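Local coordinates for protein glutathione-independent glyoxalase DJ-1 (Schizosaccharomyces pombe, PDB 4QYT) that converts methylglyoxal to D-lactate in a single step without glutathione, and takes part in protection against reactive oxygen species, at residues C8-D13 with D75-P80; E101-P106 with E155-T160. All coordinates share one frame; numbering follows the deposited sequence. Where two conformers were deposited one is given.

Contact 1 (C8-D13 with D75-P80)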
loop_
_atom_site.group_PDB
_atom_site.type_symbol
_atom_site.label_atom_id
_atom_site.label_comp_id
_atom_site.label_asym_id
_atom_site.label_seq_id
_atom_site.Cartn_x
_atom_site.Cartn_y
_atom_site.Cartn_z
ATOM N N CYS A 8 3.445 16.778 1.038
ATOM C CA CYS A 8 3.347 16.482 -0.389
ATOM C C CYS A 8 3.903 15.091 -0.655
ATOM O O CYS A 8 5.086 14.835 -0.373
ATOM C CB CYS A 8 4.177 17.479 -1.191
ATOM S SG CYS A 8 4.346 17.036 -2.923
ATOM N N LEU A 9 3.063 14.225 -1.209
ATOM C CA LEU A 9 3.506 12.923 -1.700
ATOM C C LEU A 9 3.580 13.043 -3.228
ATOM O O LEU A 9 2.576 13.114 -3.918
ATOM C CB LEU A 9 2.505 11.874 -1.230
ATOM C CG LEU A 9 2.777 10.440 -1.559
ATOM C CD1 LEU A 9 4.152 9.957 -1.444
ATOM C CD2 LEU A 9 1.806 9.529 -0.857
ATOM N N PHE A 10 4.821 13.134 -3.730
ATOM C CA PHE A 10 4.992 13.177 -5.181
ATOM C C PHE A 10 4.594 11.846 -5.782
ATOM O O PHE A 10 4.780 10.779 -5.199
ATOM C CB PHE A 10 6.447 13.496 -5.536
ATOM C CG PHE A 10 6.835 14.934 -5.365
ATOM C CD1 PHE A 10 6.297 15.912 -6.189
ATOM C CD2 PHE A 10 7.788 15.340 -4.436
ATOM C CE1 PHE A 10 6.700 17.236 -6.087
ATOM C CE2 PHE A 10 8.197 16.658 -4.359
ATOM C CZ PHE A 10 7.663 17.610 -5.181
ATOM N N VAL A 11 4.153 11.905 -7.039
ATOM C CA VAL A 11 3.713 10.722 -7.759
ATOM C C VAL A 11 3.925 10.973 -9.244
ATOM O O VAL A 11 3.750 12.093 -9.721
ATOM C CB VAL A 11 2.258 10.336 -7.412
ATOM C CG1 VAL A 11 1.256 11.373 -7.923
ATOM C CG2 VAL A 11 1.875 8.938 -7.863
ATOM N N ALA A 12 4.286 9.927 -9.976
ATOM C CA ALA A 12 4.494 10.006 -11.409
ATOM C C ALA A 12 3.908 8.738 -12.022
ATOM O O ALA A 12 3.683 7.743 -11.333
ATOM C CB ALA A 12 5.990 10.100 -11.689
ATOM N N ASP A 13 3.753 8.722 -13.343
ATOM C CA ASP A 13 3.513 7.437 -13.988
ATOM C C ASP A 13 4.654 6.498 -13.627
ATOM O O ASP A 13 5.825 6.867 -13.688
ATOM C CB ASP A 13 3.350 7.652 -15.499
ATOM C CG ASP A 13 2.160 8.502 -15.801
ATOM O OD1 ASP A 13 1.044 8.122 -15.457
ATOM O OD2 ASP A 13 2.348 9.654 -16.258
ATOM N N ASP A 75 5.556 21.192 4.181
ATOM C CA ASP A 75 6.653 20.979 5.116
ATOM C C ASP A 75 7.397 19.676 4.922
ATOM O O ASP A 75 8.525 19.535 5.412
ATOM C CB ASP A 75 6.101 21.035 6.563
ATOM C CG ASP A 75 5.300 22.266 6.793
ATOM O OD1 ASP A 75 5.899 23.361 6.689
ATOM O OD2 ASP A 75 4.060 22.166 6.888
ATOM N N ILE A 76 6.748 18.692 4.301
ATOM C CA ILE A 76 7.356 17.382 4.077
ATOM C C ILE A 76 7.170 17.071 2.588
ATOM O O ILE A 76 6.085 17.232 2.053
ATOM C CB ILE A 76 6.708 16.283 4.938
ATOM C CG1 ILE A 76 6.745 16.629 6.425
ATOM C CG2 ILE A 76 7.359 14.926 4.664
ATOM C CD1 ILE A 76 6.305 15.498 7.329
ATOM N N ALA A 77 8.264 16.601 1.974
ATOM C CA ALA A 77 8.238 16.135 0.588
ATOM C C ALA A 77 8.614 14.672 0.566
ATOM O O ALA A 77 9.670 14.328 1.087
ATOM C CB ALA A 77 9.213 16.931 -0.258
ATOM N N ILE A 78 7.776 13.847 -0.045
ATOM C CA ILE A 78 8.010 12.395 -0.096
ATOM C C ILE A 78 8.125 11.977 -1.561
ATOM O O ILE A 78 7.271 12.279 -2.388
ATOM C CB ILE A 78 6.853 11.627 0.601
ATOM C CG1 ILE A 78 6.661 12.112 2.044
ATOM C CG2 ILE A 78 7.133 10.115 0.535
ATOM C CD1 ILE A 78 5.480 11.499 2.732
ATOM N N ILE A 79 9.159 11.159 -1.801
ATOM C CA ILE A 79 9.478 10.647 -3.117
ATOM C C ILE A 79 9.435 9.136 -3.024
ATOM O O ILE A 79 10.296 8.482 -2.389
ATOM C CB ILE A 79 10.832 11.137 -3.650
ATOM C CG1 ILE A 79 10.897 12.649 -3.479
ATOM C CG2 ILE A 79 10.920 10.810 -5.142
ATOM C CD1 ILE A 79 12.205 13.284 -3.885
ATOM N N PRO A 80 8.374 8.558 -3.589
ATOM C CA PRO A 80 8.281 7.108 -3.602
ATOM C C PRO A 80 9.074 6.513 -4.775
ATOM O O PRO A 80 9.567 7.236 -5.648
ATOM C CB PRO A 80 6.770 6.878 -3.744
ATOM C CG PRO A 80 6.309 8.086 -4.562
ATOM C CD PRO A 80 7.173 9.213 -4.141
#
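Phe10 turns the edge of its ring to strand 76-79: Ile78 O lies near the ring plane, 3.7 Å from Phe10 CD2. Ala77 CB comes obliquely to CE2 of the ring. One face is taken by Cys8 of the same strand as Phe10, whose SG sits 3.8 Å above the plane and over its centre; SG reaches this place because it stands anti to the backbone N (chi1 170°). The ring of Phe70 also meets that of Phe10, nearly parallel to it. Ala77, paired with Cys8, is small and leaves room for the ring beside it.

Three backbone hydrogen bonds hold the strands in parallel register: Cys8 N to Ile76 O, Ile78 N to Cys8 O and Phe10 N to Ile78 O, each 2.9 Å. These are adjacent strands in the middle of the mixed sheet of the DJ-1/PfpI fold, and helices cover it on both sides. Cys8 and Ala77 share the face on which helix 93-102 packs against Phe10, Ala77 and Ile79. Leu9 and Ile78 share the other, where Phe20 and Trp24 of helix 17-29 cover Leu9. There the two branched side chains cross obliquely, Leu9 CD1 touching Ile78 CG2 at 3.6 Å; beta-branched Ile78 suits an extended strand and presents a methyl close to the backbone.

Beyond the bond to Ile78 O the pairing stops, since Pro80, the residue placed to donate to Phe10 O, has no N-H. Its CD instead presses against Phe10 O at 3.0 Å, and that buried oxygen is left without a hydrogen-bonding partner. The proline ring lies about 4 Å from the side chain of Glu19, an inferred active-site residue.

Contact 2 (E101-P106 with E155-T160); sequences EFYKKP and EENLIT
Asn157 points its amide at the turn that follows helix 93-102 and grips it with both ends. With CG between the backbone N and the carbonyl carbon (chi1 62°), the amide is carried toward residues 102-104. ND2 donates to Phe102 O at 2.8 Å, with the acceptor in the amide plane, while OD1 accepts from Lys104 N, also at 2.8 Å, the donor standing above the plane of the side-chain carbonyl. Asparagine suits this place because its short side chain carries donor and acceptor together. The Tyr103 ring is turned 52° from the amide plane and brings CE1 to Leu158 CB at 4.0 Å, with CB at the ring edge. Tyr103 and Glu156 cross at about a right angle, OH lying 3.6 Å from Glu156 CG. Lys104 CG meets OE1 and CD of Glu156.

Glu155 to Leu158 form a type II' turn, closing the hairpin of strands 152-155 and 158-161. Phe102 O also accepts from Lys105 N, in a type II turn, the two donors on opposite faces of its plane. ND2 also bonds Lys108 O. The buried amide thus fixes the turn through directed bonds, whereas the exposed Lys104 NZ and Glu156 OE2, 4.2 Å apart, probably add only weak attraction.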
loop_
_atom_site.group_PDB
_atom_site.type_symbol
_atom_site.label_atom_id
_atom_site.label_comp_id
_atom_site.label_asym_id
_atom_site.label_seq_id
_atom_site.Cartn_x
_atom_site.Cartn_y
_atom_site.Cartn_z
ATOM N N GLU A 101 16.205 22.628 -1.306
ATOM C CA GLU A 101 15.742 23.677 -0.418
ATOM C C GLU A 101 15.425 23.155 0.963
ATOM O O GLU A 101 15.687 23.821 1.976
ATOM C CB GLU A 101 14.495 24.365 -0.978
ATOM C CG GLU A 101 13.917 25.437 -0.072
ATOM C CD GLU A 101 14.899 26.547 0.263
ATOM O OE1 GLU A 101 15.673 26.955 -0.657
ATOM O OE2 GLU A 101 14.735 27.147 1.372
ATOM N N PHE A 102 14.806 21.976 1.026
ATOM C CA PHE A 102 14.372 21.447 2.290
ATOM C C PHE A 102 15.516 20.915 3.131
ATOM O O PHE A 102 15.410 20.857 4.348
ATOM C CB PHE A 102 13.325 20.340 2.098
ATOM C CG PHE A 102 11.908 20.796 1.886
ATOM C CD1 PHE A 102 11.587 22.041 1.411
ATOM C CD2 PHE A 102 10.866 19.935 2.177
ATOM C CE1 PHE A 102 10.282 22.419 1.251
ATOM C CE2 PHE A 102 9.557 20.298 2.001
ATOM C CZ PHE A 102 9.264 21.546 1.540
ATOM N N TYR A 103 16.596 20.438 2.496
ATOM C CA TYR A 103 17.631 19.693 3.227
ATOM C C TYR A 103 18.242 20.584 4.297
ATOM O O TYR A 103 18.685 21.693 4.046
ATOM C CB TYR A 103 18.697 19.178 2.279
ATOM C CG TYR A 103 19.692 18.245 2.940
ATOM C CD1 TYR A 103 19.312 16.992 3.370
ATOM C CD2 TYR A 103 20.975 18.658 3.245
ATOM C CE1 TYR A 103 20.173 16.128 4.017
ATOM C CE2 TYR A 103 21.869 17.795 3.879
ATOM C CZ TYR A 103 21.452 16.538 4.270
ATOM O OH TYR A 103 22.329 15.692 4.911
ATOM N N LYS A 104 18.300 20.041 5.508
ATOM C CA LYS A 104 18.851 20.721 6.676
ATOM C C LYS A 104 18.093 21.975 7.070
ATOM O O LYS A 104 18.557 22.705 7.914
ATOM C CB LYS A 104 20.338 21.017 6.526
ATOM C CG LYS A 104 21.192 19.805 6.759
ATOM C CD LYS A 104 22.677 20.087 6.668
ATOM C CE LYS A 104 23.099 20.834 7.899
ATOM N NZ LYS A 104 24.581 20.885 7.999
ATOM N N LYS A 105 16.879 22.157 6.611
ATOM C CA LYS A 105 16.086 23.245 7.101
ATOM C C LYS A 105 15.373 22.824 8.364
ATOM O O LYS A 105 14.850 21.702 8.482
ATOM C CB LYS A 105 15.125 23.729 6.032
ATOM C CG LYS A 105 15.813 24.316 4.807
ATOM C CD LYS A 105 16.647 25.542 5.145
ATOM C CE LYS A 105 17.847 25.594 4.212
ATOM N NZ LYS A 105 17.466 25.832 2.796
ATOM N N PRO A 106 15.194 23.806 9.249
ATOM C CA PRO A 106 14.384 23.479 10.418
ATOM C C PRO A 106 12.920 23.300 10.041
ATOM O O PRO A 106 12.340 24.093 9.313
ATOM C CB PRO A 106 14.589 24.728 11.348
ATOM C CG PRO A 106 15.920 25.254 10.924
ATOM C CD PRO A 106 15.976 25.043 9.451
ATOM N N GLU A 155 19.215 10.792 8.392
ATOM C CA GLU A 155 20.393 11.633 8.558
ATOM C C GLU A 155 19.929 13.045 8.320
ATOM O O GLU A 155 19.240 13.298 7.346
ATOM C CB GLU A 155 21.513 11.259 7.589
ATOM C CG GLU A 155 22.733 12.140 7.761
ATOM C CD GLU A 155 23.922 11.691 6.944
ATOM O OE1 GLU A 155 23.968 10.501 6.576
ATOM O OE2 GLU A 155 24.850 12.500 6.771
ATOM N N GLU A 156 20.251 13.951 9.243
ATOM C CA GLU A 156 19.672 15.276 9.214
ATOM C C GLU A 156 18.161 15.172 9.129
ATOM O O GLU A 156 17.561 14.550 10.010
ATOM C CB GLU A 156 20.314 16.133 8.118
ATOM C CG GLU A 156 21.777 16.407 8.403
ATOM C CD GLU A 156 22.019 17.394 9.556
ATOM O OE1 GLU A 156 21.077 18.017 10.061
ATOM O OE2 GLU A 156 23.145 17.483 10.052
ATOM N N ASN A 157 17.526 15.775 8.120
ATOM C CA ASN A 157 16.069 15.681 7.954
ATOM C C ASN A 157 15.689 14.881 6.712
ATOM O O ASN A 157 14.587 15.049 6.202
ATOM C CB ASN A 157 15.454 17.088 7.898
ATOM C CG ASN A 157 15.939 17.901 6.721
ATOM O OD1 ASN A 157 16.988 17.625 6.125
ATOM N ND2 ASN A 157 15.147 18.908 6.369
ATOM N N LEU A 158 16.568 13.941 6.345
ATOM C CA LEU A 158 16.363 13.050 5.198
ATOM C C LEU A 158 16.134 11.628 5.720
ATOM O O LEU A 158 17.025 11.042 6.363
ATOM C CB LEU A 158 17.578 13.061 4.292
ATOM C CG LEU A 158 17.526 12.070 3.109
ATOM C CD1 LEU A 158 16.380 12.377 2.159
ATOM C CD2 LEU A 158 18.870 12.015 2.397
ATOM N N ILE A 159 14.966 11.095 5.411
ATOM C CA ILE A 159 14.628 9.719 5.694
ATOM C C ILE A 159 14.710 8.955 4.366
ATOM O O ILE A 159 14.051 9.325 3.387
ATOM C CB ILE A 159 13.184 9.645 6.248
ATOM C CG1 ILE A 159 13.061 10.342 7.619
ATOM C CG2 ILE A 159 12.724 8.191 6.349
ATOM C CD1 ILE A 159 13.040 11.863 7.636
ATOM N N THR A 160 15.467 7.851 4.367
ATOM C CA THR A 160 15.493 6.947 3.219
ATOM C C THR A 160 15.165 5.522 3.647
ATOM O O THR A 160 15.275 5.171 4.824
ATOM C CB THR A 160 16.832 7.031 2.458
ATOM O OG1 THR A 160 17.921 6.665 3.307
ATOM C CG2 THR A 160 17.038 8.379 1.840
#

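In the fold
Both segments of contact 1 precede those of contact 2 in the sequence, and the centres of the two contacts lie 14 Å apart. The two meet one seven-stranded sheet. Contact 1 joins strands 7-12 and 76-79 in its middle; contact 2 ties the end of helix 93-102 to the turn that leads into strand 158-161, with strand 109-112 lying between strands 76-79 and 158-161. Helix 93-102 packs on contact 1 and its last turn enters contact 2, where the Phe102 ring touches the backbone of residues 75-77. The first contact thus belongs to the core near inferred active-site Glu19, whereas the second lies away from the annotated sites and joins helix to sheet nearer the surface.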